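Local coordinates for diaphanous protein (Entamoeba histolytica, PDB 4DVG) that is a diaphanous-family formin whose N-terminal GTPase-binding and FH3 region probably receives Rho-type GTPase signals that control actin assembly, at residues A113-K118 with R132-V137; N207-L212 with K220-F225. All coordinates share one frame; numbering follows the deposited sequence.

Contact 1 (A113-K118 with R132-V137); sequences AIYKKK and RKCCEV
The ring of Tyr115 is the flat group that carries this contact, and two consecutive cysteines, Cys134 and Cys135, meet it obliquely, neither squarely over its face nor at its edge. CB of Cys134 lies 3.5 Å from Tyr115 CD1, while SG of Cys135 comes within 3.6 Å of Tyr115 OH. Both sulfurs make sulfur-aromatic contacts; Cys134 SG sits 5.1 Å from the centroid of the Tyr115 ring. With CG of Tyr115 anti to the backbone N (chi1 -178°), the ring begins its course across to Cys135. Cys134 SG also reaches the first helix, where Ile114 CG2 (4.0 Å) and Lys118 CG (3.8 Å) both touch it. Lys118 contributes only its aliphatic stem: the chain bends at chi2 and its end leads away from the second segment, the ammonium forming a salt bridge with Glu130 and a hydrogen bond to Asp79 O. Beyond the pair, Leu160, Leu161 and Ile178 also pack on Tyr115. The CA atoms of Tyr115 and Cys134 are the nearest across the segments, 6.0 Å apart. Axes 9.8 Å apart and inclined at 152° describe an antiparallel packing of successive helices, consistent with the armadillo-like all-helical fold of the diaphanous GTPase-binding and FH3 region.

Contact 2 (N207-L212 with K220-F225); sequences NAFSNL and KKFLSF
A water molecule joins Phe209 to Phe222, a direct backbone bond being absent: it donates to Phe209 O at 2.6 Å and accepts from Phe222 N at 2.7 Å. The water thus bridges the two backbone atoms, and it lies in plane at the edge of the Phe209 ring. The edge of Phe222 is directed at one face of Phe209, its CE1 reaching CG of Phe209 at 3.4 Å and its CD1 standing over the rim of the same ring. This is an edge-to-face pair, centroids 4.8 Å apart and planes at 66°. Phe225 completes an aromatic cluster: its CB abuts the edge of the Phe209 ring at CE1, 3.7 Å away, and its own ring is turned obliquely to that of Phe209. The setting is the loop between two successive helices of the all-helical FH3 region, where a type II turn from Lys220 to Leu223 delivers Phe222 to the N-cap position of helix 223-228. Phe222 takes a positive phi of 78° in that turn. The extended chain of Lys221 brings CE to 3.3 Å from Ser210 OG, a contact of carbon with oxygen. Leu244 and Ile245 of helix 236-249 pack on Phe225, and Phe264 stacks on Phe222. Leu212 CD1 lies 4.3 Å from Ser224 OG, a hydroxyl hydrogen-bonded to Asp218.

How the contacts relate
Read from the N terminus, the two contacts follow in series, neither nested nor crossed. Contact 1 comes first; with 13 residues between its segments, it closes the turn joining helices 108-120 and 127-141 in the GTPase-binding domain. The chain then passes through helices 145-152, 160-165 and 172-187 before contact 2 closes a shorter loop, seven residues between its segments, joining helix 203-213 to the start of helix 223-228 in the FH3 domain. The centres of contact 1 and contact 2 are about 21 Å apart. The nearest atoms of contact 1 and contact 2 are about 12 Å apart, so the two do not touch. Leu160 and Leu161 reach Tyr115 of contact 1, and Leu162 packs on Phe209 and Leu212 of contact 2, so helix 160-165 touches both contacts and ties the two neighbouring parts together.

Contact 1 (A113-K118 with R132-V137)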
loop_
_atom_site.group_PDB
_atom_site.type_symbol
_atom_site.label_atom_id
_atom_site.label_comp_id
_atom_site.label_asym_id
_atom_site.label_seq_id
_atom_site.Cartn_x
_atom_site.Cartn_y
_atom_site.Cartn_z
ATOM N N ALA B 113 -0.715 -4.804 20.012
ATOM C CA ALA B 113 -1.118 -4.355 21.324
ATOM C C ALA B 113 -1.667 -2.933 21.222
ATOM O O ALA B 113 -2.676 -2.582 21.850
ATOM C CB ALA B 113 0.072 -4.390 22.266
ATOM N N ILE B 114 -0.981 -2.116 20.431
ATOM C CA ILE B 114 -1.394 -0.744 20.231
ATOM C C ILE B 114 -2.724 -0.749 19.510
ATOM O O ILE B 114 -3.617 0.037 19.820
ATOM C CB ILE B 114 -0.346 0.040 19.435
ATOM C CG1 ILE B 114 0.710 0.583 20.382
ATOM C CG2 ILE B 114 -0.970 1.197 18.703
ATOM C CD1 ILE B 114 2.000 0.890 19.702
ATOM N N TYR B 115 -2.853 -1.660 18.561
ATOM C CA TYR B 115 -4.068 -1.781 17.784
ATOM C C TYR B 115 -5.254 -2.162 18.686
ATOM O O TYR B 115 -6.362 -1.645 18.514
ATOM C CB TYR B 115 -3.851 -2.809 16.687
ATOM C CG TYR B 115 -5.022 -3.011 15.767
ATOM C CD1 TYR B 115 -5.836 -1.947 15.403
ATOM C CD2 TYR B 115 -5.299 -4.270 15.233
ATOM C CE1 TYR B 115 -6.897 -2.129 14.544
ATOM C CE2 TYR B 115 -6.365 -4.466 14.382
ATOM C CZ TYR B 115 -7.161 -3.386 14.040
ATOM O OH TYR B 115 -8.221 -3.568 13.193
ATOM N N LYS B 116 -5.022 -3.051 19.654
ATOM C CA LYS B 116 -6.078 -3.393 20.604
ATOM C C LYS B 116 -6.520 -2.129 21.337
ATOM O O LYS B 116 -7.705 -1.799 21.361
ATOM C CB LYS B 116 -5.626 -4.490 21.591
ATOM C CG LYS B 116 -6.653 -4.854 22.683
ATOM C CD LYS B 116 -6.501 -6.294 23.219
ATOM N NZ LYS B 116 -6.807 -5.683 25.528
ATOM N N LYS B 117 -5.561 -1.421 21.923
ATOM C CA LYS B 117 -5.840 -0.184 22.635
ATOM C C LYS B 117 -6.696 0.745 21.781
ATOM O O LYS B 117 -7.583 1.421 22.302
ATOM C CB LYS B 117 -4.546 0.550 23.012
ATOM C CG LYS B 117 -3.970 0.194 24.355
ATOM C CD LYS B 117 -2.703 1.005 24.619
ATOM C CE LYS B 117 -1.485 0.093 24.761
ATOM N NZ LYS B 117 -0.192 0.847 24.808
ATOM N N LYS B 118 -6.416 0.792 20.477
ATOM C CA LYS B 118 -7.081 1.739 19.602
ATOM C C LYS B 118 -8.502 1.274 19.343
ATOM O O LYS B 118 -9.449 2.053 19.479
ATOM C CB LYS B 118 -6.336 1.917 18.265
ATOM C CG LYS B 118 -5.019 2.656 18.341
ATOM C CD LYS B 118 -5.063 3.798 19.344
ATOM C CE LYS B 118 -3.820 4.665 19.180
ATOM N NZ LYS B 118 -3.578 5.567 20.342
ATOM N N ARG B 132 -7.930 3.729 12.350
ATOM C CA ARG B 132 -7.682 3.558 10.926
ATOM C C ARG B 132 -6.210 3.616 10.506
ATOM O O ARG B 132 -5.822 2.854 9.623
ATOM C CB ARG B 132 -8.520 4.536 10.101
ATOM C CG ARG B 132 -10.011 4.274 10.199
ATOM C CD ARG B 132 -10.762 5.037 9.162
ATOM N NE ARG B 132 -12.199 5.000 9.386
ATOM C CZ ARG B 132 -13.038 5.874 8.834
ATOM N NH1 ARG B 132 -12.553 6.826 8.040
ATOM N NH2 ARG B 132 -14.344 5.801 9.072
ATOM N N LYS B 133 -5.399 4.496 11.112
ATOM C CA LYS B 133 -3.959 4.498 10.817
ATOM C C LYS B 133 -3.374 3.128 11.138
ATOM O O LYS B 133 -2.587 2.583 10.352
ATOM C CB LYS B 133 -3.175 5.590 11.566
ATOM C CG LYS B 133 -3.039 6.900 10.800
ATOM C CD LYS B 133 -2.611 6.686 9.353
ATOM C CE LYS B 133 -2.606 8.005 8.553
ATOM N NZ LYS B 133 -3.833 8.884 8.727
ATOM N N CYS B 134 -3.776 2.582 12.288
ATOM C CA CYS B 134 -3.395 1.225 12.669
ATOM C C CYS B 134 -3.630 0.209 11.555
ATOM O O CYS B 134 -2.745 -0.581 11.236
ATOM C CB CYS B 134 -4.159 0.785 13.912
ATOM S SG CYS B 134 -3.274 1.053 15.417
ATOM N N CYS B 135 -4.826 0.220 10.977
ATOM C CA CYS B 135 -5.130 -0.710 9.909
ATOM C C CYS B 135 -4.193 -0.473 8.771
ATOM O O CYS B 135 -3.731 -1.426 8.121
ATOM C CB CYS B 135 -6.564 -0.529 9.412
ATOM S SG CYS B 135 -7.768 -1.027 10.642
ATOM N N GLU B 136 -3.927 0.812 8.532
ATOM C CA GLU B 136 -3.122 1.245 7.408
ATOM C C GLU B 136 -1.693 0.732 7.613
ATOM O O GLU B 136 -1.086 0.167 6.698
ATOM C CB GLU B 136 -3.209 2.764 7.253
ATOM C CG GLU B 136 -2.285 3.358 6.218
ATOM C CD GLU B 136 -2.838 4.639 5.575
ATOM O OE1 GLU B 136 -2.642 4.819 4.348
ATOM O OE2 GLU B 136 -3.473 5.456 6.288
ATOM N N VAL B 137 -1.190 0.870 8.833
ATOM C CA VAL B 137 0.156 0.411 9.148
ATOM C C VAL B 137 0.253 -1.112 9.090
ATOM O O VAL B 137 1.209 -1.647 8.537
ATOM C CB VAL B 137 0.593 0.875 10.528
ATOM C CG1 VAL B 137 1.946 0.241 10.924
ATOM C CG2 VAL B 137 0.656 2.378 10.561
#

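Contact 2 (N207-L212 with K220-F225)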
loop_
_atom_site.group_PDB
_atom_site.type_symbol
_atom_site.label_atom_id
_atom_site.label_comp_id
_atom_site.label_asym_id
_atom_site.label_seq_id
_atom_site.Cartn_x
_atom_site.Cartn_y
_atom_site.Cartn_z
ATOM N N ASN B 207 -9.754 -21.682 15.270
ATOM C CA ASN B 207 -9.926 -21.468 16.702
ATOM C C ASN B 207 -10.400 -20.052 16.976
ATOM O O ASN B 207 -11.205 -19.820 17.878
ATOM C CB ASN B 207 -8.650 -21.757 17.509
ATOM C CG ASN B 207 -8.312 -23.236 17.591
ATOM O OD1 ASN B 207 -9.156 -24.114 17.355
ATOM N ND2 ASN B 207 -7.062 -23.521 17.929
ATOM N N ALA B 208 -9.914 -19.096 16.195
ATOM C CA ALA B 208 -10.321 -17.726 16.445
ATOM C C ALA B 208 -11.823 -17.552 16.204
ATOM O O ALA B 208 -12.469 -16.770 16.878
ATOM C CB ALA B 208 -9.515 -16.747 15.602
ATOM N N PHE B 209 -12.362 -18.273 15.230
ATOM C CA PHE B 209 -13.784 -18.226 14.946
ATOM C C PHE B 209 -14.575 -18.940 16.034
ATOM O O PHE B 209 -15.698 -18.559 16.327
ATOM C CB PHE B 209 -14.100 -18.844 13.592
ATOM C CG PHE B 209 -13.988 -17.897 12.459
ATOM C CD1 PHE B 209 -14.885 -16.847 12.326
ATOM C CD2 PHE B 209 -13.001 -18.053 11.507
ATOM C CE1 PHE B 209 -14.790 -15.958 11.265
ATOM C CE2 PHE B 209 -12.907 -17.179 10.433
ATOM C CZ PHE B 209 -13.802 -16.124 10.313
ATOM N N SER B 210 -13.983 -19.970 16.631
ATOM C CA SER B 210 -14.622 -20.674 17.733
ATOM C C SER B 210 -14.580 -19.825 18.987
ATOM O O SER B 210 -15.482 -19.878 19.837
ATOM C CB SER B 210 -13.947 -22.016 17.985
ATOM O OG SER B 210 -14.226 -22.906 16.922
ATOM N N ASN B 211 -13.541 -19.015 19.093
ATOM C CA ASN B 211 -13.401 -18.164 20.257
ATOM C C ASN B 211 -14.355 -16.981 20.257
ATOM O O ASN B 211 -14.803 -16.550 21.316
ATOM C CB ASN B 211 -11.938 -17.780 20.488
ATOM C CG ASN B 211 -11.112 -18.974 20.969
ATOM O OD1 ASN B 211 -11.588 -19.797 21.774
ATOM N ND2 ASN B 211 -9.887 -19.090 20.463
ATOM N N LEU B 212 -14.707 -16.491 19.076
ATOM C CA LEU B 212 -15.697 -15.433 19.000
ATOM C C LEU B 212 -17.041 -15.972 19.485
ATOM O O LEU B 212 -17.828 -15.261 20.094
ATOM C CB LEU B 212 -15.852 -14.922 17.566
ATOM C CG LEU B 212 -14.751 -14.111 16.899
ATOM C CD1 LEU B 212 -15.393 -13.100 15.971
ATOM C CD2 LEU B 212 -13.851 -13.417 17.918
ATOM N N LYS B 220 -23.575 -17.374 16.568
ATOM C CA LYS B 220 -23.277 -18.655 15.951
ATOM C C LYS B 220 -21.931 -18.569 15.235
ATOM O O LYS B 220 -21.488 -17.478 14.874
ATOM C CB LYS B 220 -24.394 -19.063 14.996
ATOM C CG LYS B 220 -25.655 -19.583 15.698
ATOM C CD LYS B 220 -26.492 -20.413 14.712
ATOM C CE LYS B 220 -27.790 -20.929 15.321
ATOM N NZ LYS B 220 -28.789 -21.389 14.277
ATOM N N LYS B 221 -21.263 -19.706 15.057
ATOM C CA LYS B 221 -19.920 -19.698 14.461
ATOM C C LYS B 221 -19.988 -19.007 13.127
ATOM O O LYS B 221 -20.901 -19.270 12.352
ATOM C CB LYS B 221 -19.405 -21.112 14.245
ATOM C CG LYS B 221 -17.900 -21.295 14.410
ATOM C CD LYS B 221 -17.577 -22.762 14.165
ATOM C CE LYS B 221 -16.108 -23.095 14.233
ATOM N NZ LYS B 221 -15.958 -24.536 13.870
ATOM N N PHE B 222 -19.030 -18.121 12.867
ATOM C CA PHE B 222 -18.922 -17.498 11.555
ATOM C C PHE B 222 -19.926 -16.372 11.275
ATOM O O PHE B 222 -19.936 -15.824 10.186
ATOM C CB PHE B 222 -19.082 -18.557 10.470
ATOM C CG PHE B 222 -18.026 -19.599 10.486
ATOM C CD1 PHE B 222 -16.699 -19.254 10.673
ATOM C CD2 PHE B 222 -18.353 -20.933 10.306
ATOM C CE1 PHE B 222 -15.713 -20.236 10.661
ATOM C CE2 PHE B 222 -17.385 -21.903 10.310
ATOM C CZ PHE B 222 -16.063 -21.558 10.484
ATOM N N LEU B 223 -20.766 -16.020 12.243
ATOM C CA LEU B 223 -21.879 -15.135 11.949
ATOM C C LEU B 223 -21.448 -13.749 11.468
ATOM O O LEU B 223 -21.835 -13.320 10.380
ATOM C CB LEU B 223 -22.809 -15.024 13.142
ATOM C CG LEU B 223 -24.070 -14.202 12.928
ATOM C CD1 LEU B 223 -24.910 -14.754 11.768
ATOM C CD2 LEU B 223 -24.858 -14.186 14.204
ATOM N N SER B 224 -20.637 -13.047 12.249
ATOM C CA SER B 224 -20.303 -11.682 11.857
ATOM C C SER B 224 -19.484 -11.577 10.552
ATOM O O SER B 224 -19.759 -10.704 9.723
ATOM C CB SER B 224 -19.691 -10.874 13.009
ATOM O OG SER B 224 -18.642 -11.562 13.623
ATOM N N PHE B 225 -18.502 -12.459 10.365
ATOM C CA PHE B 225 -17.822 -12.558 9.074
ATOM C C PHE B 225 -18.829 -12.767 7.947
ATOM O O PHE B 225 -18.818 -12.055 6.934
ATOM C CB PHE B 225 -16.802 -13.697 9.081
ATOM C CG PHE B 225 -16.423 -14.188 7.727
ATOM C CD1 PHE B 225 -16.149 -13.308 6.699
ATOM C CD2 PHE B 225 -16.307 -15.543 7.486
ATOM C CE1 PHE B 225 -15.780 -13.775 5.446
ATOM C CE2 PHE B 225 -15.927 -16.022 6.233
ATOM C CZ PHE B 225 -15.677 -15.125 5.205
HETATM O O HOH W 1 -17.466 -17.290 14.856
#